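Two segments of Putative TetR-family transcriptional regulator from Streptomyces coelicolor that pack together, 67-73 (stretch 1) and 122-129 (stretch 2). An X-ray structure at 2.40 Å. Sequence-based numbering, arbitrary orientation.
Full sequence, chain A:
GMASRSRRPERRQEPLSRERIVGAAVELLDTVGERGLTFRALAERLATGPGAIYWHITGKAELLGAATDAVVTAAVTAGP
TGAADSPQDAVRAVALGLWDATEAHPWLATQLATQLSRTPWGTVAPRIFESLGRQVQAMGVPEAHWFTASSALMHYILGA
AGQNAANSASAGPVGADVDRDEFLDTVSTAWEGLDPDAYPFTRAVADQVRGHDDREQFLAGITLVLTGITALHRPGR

Stretch 1 (67-73) ATDAVVT
Stretch 2 122-129: GTVAPRIF

Residues 67-73 form an uninterrupted helical segment, with phi/psi near -63/-46 throughout and i to i+4 hydrogen bonds such as Val72 N to Thr68 O (3.0 Å). In the second stretch, Gly122 is extended (-58/148) and Thr123 (-97/-17) precedes residues in helical conformation, where Ile128 N bonds to Val124 O (3.1 Å). The two helices run in nearly the same direction, with an angle of 21° between their N-to-C vectors and a closest axial approach of 10.4 Å. Register is set by Asp69 and Val124, whose CA atoms lie 5.2 Å apart, and the contact buries 266 Å² in total.

Both hydrogen bonds to Asp69 end on OD1, while Asp69 OD2 also lies 3.0 Å from Arg127 NH1. Asp69, with chi1 t and chi2 at 89°, directs its CB toward stretch 2 and places OD1 2.6 Å from Thr123 OG1, which donates a hydrogen bond from a p rotamer. The same OD1 is 2.7 Å from Arg127 NH1, forming a salt bridge that includes a hydrogen bond with an N-H...O angle of 142°. Arg127 reaches it with chi1 m, chi2 and chi3 t, and chi4 at 159°; OD1 meets the guanidinium at its edge, near its plane. One acceptor thus ties together Thr123 and Arg127, four residues apart. Arg127 NE is hydrogen-bonded elsewhere in the structure.

The apolar part centres on Val72 (chi1 t), one turn after Thr68. Its CG1 lies 3.8 Å from CG2 of Val124 (chi1 p) and 3.4 Å from CD1 of Ile128. The CA-to-CB bond of Ile128 points sideways, but its m, m rotamer brings the chain end nearer, allowing successive turns of stretch 2 to pack against one valine. Thr68 (chi1 m) adds a looser contact, its CG2 4.5 Å from Val124 CG2.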

ATOM      1  N   ALA A  67     -20.317   1.499  -3.108  1.00 41.84           N
ATOM      2  CA  ALA A  67     -19.901   2.834  -2.675  1.00 40.78           C
ATOM      3  C   ALA A  67     -18.479   3.107  -3.162  1.00 40.85           C
ATOM      4  O   ALA A  67     -18.177   4.182  -3.676  1.00 39.32           O
ATOM      5  CB  ALA A  67     -19.962   2.928  -1.157  1.00 40.45           C
ATOM      6  N   THR A  68     -17.613   2.118  -2.994  1.00 41.40           N
ATOM      7  CA  THR A  68     -16.235   2.222  -3.438  1.00 43.15           C
ATOM      8  C   THR A  68     -16.202   2.444  -4.958  1.00 44.19           C
ATOM      9  O   THR A  68     -15.505   3.331  -5.452  1.00 44.58           O
ATOM     10  CB  THR A  68     -15.474   0.937  -3.084  1.00 42.72           C
ATOM     11  OG1 THR A  68     -15.474   0.783  -1.662  1.00 42.11           O
ATOM     12  CG2 THR A  68     -14.030   0.993  -3.600  1.00 44.41           C
ATOM     13  N   ASP A  69     -16.989   1.649  -5.679  1.00 45.16           N
ATOM     14  CA  ASP A  69     -17.074   1.713  -7.135  1.00 45.42           C
ATOM     15  C   ASP A  69     -17.570   3.070  -7.626  1.00 46.22           C
ATOM     16  O   ASP A  69     -17.017   3.641  -8.567  1.00 46.34           O
ATOM     17  CB  ASP A  69     -18.008   0.605  -7.637  1.00 46.37           C
ATOM     18  CG  ASP A  69     -18.074   0.514  -9.158  1.00 47.23           C
ATOM     19  OD1 ASP A  69     -17.258  -0.220  -9.751  1.00 49.13           O
ATOM     20  OD2 ASP A  69     -18.943   1.170  -9.767  1.00 47.11           O
ATOM     21  N   ALA A  70     -18.615   3.587  -6.991  1.00 46.71           N
ATOM     22  CA  ALA A  70     -19.182   4.871  -7.393  1.00 45.78           C
ATOM     23  C   ALA A  70     -18.172   6.006  -7.232  1.00 45.78           C
ATOM     24  O   ALA A  70     -18.014   6.847  -8.117  1.00 46.53           O
ATOM     25  CB  ALA A  70     -20.435   5.164  -6.576  1.00 46.08           C
ATOM     26  N   VAL A  71     -17.498   6.032  -6.093  1.00 45.89           N
ATOM     27  CA  VAL A  71     -16.507   7.058  -5.817  1.00 46.68           C
ATOM     28  C   VAL A  71     -15.318   6.976  -6.782  1.00 46.44           C
ATOM     29  O   VAL A  71     -14.853   7.990  -7.292  1.00 46.20           O
ATOM     30  CB  VAL A  71     -16.004   6.939  -4.358  1.00 46.61           C
ATOM     31  CG1 VAL A  71     -14.602   7.518  -4.228  1.00 46.68           C
ATOM     32  CG2 VAL A  71     -16.968   7.670  -3.433  1.00 47.27           C
ATOM     33  N   VAL A  72     -14.835   5.763  -7.022  1.00 45.86           N
ATOM     34  CA  VAL A  72     -13.703   5.552  -7.914  1.00 45.63           C
ATOM     35  C   VAL A  72     -14.043   5.960  -9.348  1.00 47.11           C
ATOM     36  O   VAL A  72     -13.291   6.702  -9.987  1.00 48.27           O
ATOM     37  CB  VAL A  72     -13.251   4.074  -7.865  1.00 43.59           C
ATOM     38  CG1 VAL A  72     -12.245   3.786  -8.963  1.00 42.26           C
ATOM     39  CG2 VAL A  72     -12.641   3.775  -6.499  1.00 40.54           C
ATOM     40  N   THR A  73     -15.177   5.481  -9.847  1.00 47.11           N
ATOM     41  CA  THR A  73     -15.617   5.801 -11.195  1.00 48.08           C
ATOM     42  C   THR A  73     -15.735   7.301 -11.395  1.00 49.35           C
ATOM     43  O   THR A  73     -15.294   7.843 -12.407  1.00 50.28           O
ATOM     44  CB  THR A  73     -16.995   5.177 -11.497  1.00 48.78           C
ATOM     45  OG1 THR A  73     -16.873   3.753 -11.586  1.00 50.54           O
ATOM     46  CG2 THR A  73     -17.554   5.715 -12.806  1.00 48.33           C
ATOM     47  N   GLY A 122     -15.766  -8.405  -7.448  1.00 59.52           N
ATOM     48  CA  GLY A 122     -15.802  -6.957  -7.341  1.00 56.94           C
ATOM     49  C   GLY A 122     -15.712  -6.278  -8.695  1.00 55.28           C
ATOM     50  O   GLY A 122     -15.062  -6.771  -9.611  1.00 54.75           O
ATOM     51  N   THR A 123     -16.354  -5.126  -8.818  1.00 54.14           N
ATOM     52  CA  THR A 123     -16.351  -4.405 -10.077  1.00 52.83           C
ATOM     53  C   THR A 123     -15.311  -3.296 -10.162  1.00 51.11           C
ATOM     54  O   THR A 123     -14.998  -2.831 -11.251  1.00 50.81           O
ATOM     55  CB  THR A 123     -17.713  -3.774 -10.337  1.00 53.01           C
ATOM     56  OG1 THR A 123     -17.932  -2.732  -9.381  1.00 54.40           O
ATOM     57  CG2 THR A 123     -18.812  -4.820 -10.207  1.00 54.48           C
ATOM     58  N   VAL A 124     -14.775  -2.863  -9.028  1.00 49.04           N
ATOM     59  CA  VAL A 124     -13.810  -1.782  -9.070  1.00 47.41           C
ATOM     60  C   VAL A 124     -12.457  -2.235  -9.610  1.00 45.52           C
ATOM     61  O   VAL A 124     -11.853  -1.548 -10.432  1.00 43.35           O
ATOM     62  CB  VAL A 124     -13.615  -1.128  -7.681  1.00 48.20           C
ATOM     63  CG1 VAL A 124     -12.863  -2.047  -6.775  1.00 49.02           C
ATOM     64  CG2 VAL A 124     -12.849   0.189  -7.827  1.00 48.90           C
ATOM     65  N   ALA A 125     -11.998  -3.402  -9.165  1.00 43.97           N
ATOM     66  CA  ALA A 125     -10.710  -3.920  -9.597  1.00 43.25           C
ATOM     67  C   ALA A 125     -10.594  -4.003 -11.119  1.00 43.40           C
ATOM     68  O   ALA A 125      -9.717  -3.371 -11.712  1.00 43.72           O
ATOM     69  CB  ALA A 125     -10.458  -5.281  -8.974  1.00 41.88           C
ATOM     70  N   PRO A 126     -11.479  -4.776 -11.776  1.00 42.57           N
ATOM     71  CA  PRO A 126     -11.412  -4.894 -13.239  1.00 42.16           C
ATOM     72  C   PRO A 126     -11.511  -3.568 -13.992  1.00 40.95           C
ATOM     73  O   PRO A 126     -10.941  -3.418 -15.068  1.00 40.59           O
ATOM     74  CB  PRO A 126     -12.561  -5.861 -13.565  1.00 41.51           C
ATOM     75  CG  PRO A 126     -13.504  -5.675 -12.420  1.00 41.57           C
ATOM     76  CD  PRO A 126     -12.585  -5.589 -11.240  1.00 41.41           C
ATOM     77  N   ARG A 127     -12.229  -2.603 -13.437  1.00 40.40           N
ATOM     78  CA  ARG A 127     -12.343  -1.307 -14.104  1.00 40.57           C
ATOM     79  C   ARG A 127     -11.031  -0.500 -14.027  1.00 39.60           C
ATOM     80  O   ARG A 127     -10.659   0.183 -14.979  1.00 39.39           O
ATOM     81  CB  ARG A 127     -13.521  -0.526 -13.516  1.00 39.04           C
ATOM     82  CG  ARG A 127     -14.843  -1.101 -13.983  1.00 40.87           C
ATOM     83  CD  ARG A 127     -16.047  -0.562 -13.238  1.00 40.33           C
ATOM     84  NE  ARG A 127     -17.272  -0.969 -13.917  1.00 42.08           N
ATOM     85  CZ  ARG A 127     -18.475  -1.028 -13.349  1.00 41.67           C
ATOM     86  NH1 ARG A 127     -18.632  -0.701 -12.073  1.00 37.62           N
ATOM     87  NH2 ARG A 127     -19.520  -1.435 -14.060  1.00 40.46           N
ATOM     88  N   ILE A 128     -10.333  -0.598 -12.901  1.00 38.83           N
ATOM     89  CA  ILE A 128      -9.062   0.095 -12.735  1.00 39.27           C
ATOM     90  C   ILE A 128      -8.076  -0.597 -13.655  1.00 37.89           C
ATOM     91  O   ILE A 128      -7.315   0.041 -14.369  1.00 36.47           O
ATOM     92  CB  ILE A 128      -8.490  -0.021 -11.301  1.00 39.00           C
ATOM     93  CG1 ILE A 128      -9.488   0.509 -10.283  1.00 40.91           C
ATOM     94  CG2 ILE A 128      -7.181   0.741 -11.220  1.00 36.58           C
ATOM     95  CD1 ILE A 128      -9.957   1.907 -10.587  1.00 44.53           C
ATOM     96  N   PHE A 129      -8.097  -1.922 -13.619  1.00 38.07           N
ATOM     97  CA  PHE A 129      -7.201  -2.696 -14.450  1.00 38.11           C
ATOM     98  C   PHE A 129      -7.425  -2.466 -15.936  1.00 38.14           C
ATOM     99  O   PHE A 129      -6.475  -2.455 -16.709  1.00 36.57           O
ATOM    100  CB  PHE A 129      -7.297  -4.182 -14.109  1.00 39.41           C
ATOM    101  CG  PHE A 129      -6.233  -4.633 -13.150  1.00 41.55           C
ATOM    102  CD1 PHE A 129      -6.432  -4.542 -11.765  1.00 42.54           C
ATOM    103  CD2 PHE A 129      -5.000  -5.075 -13.627  1.00 41.05           C
ATOM    104  CE1 PHE A 129      -5.419  -4.886 -10.869  1.00 43.12           C
ATOM    105  CE2 PHE A 129      -3.972  -5.421 -12.740  1.00 43.36           C
ATOM    106  CZ  PHE A 129      -4.179  -5.327 -11.357  1.00 43.65           C
TER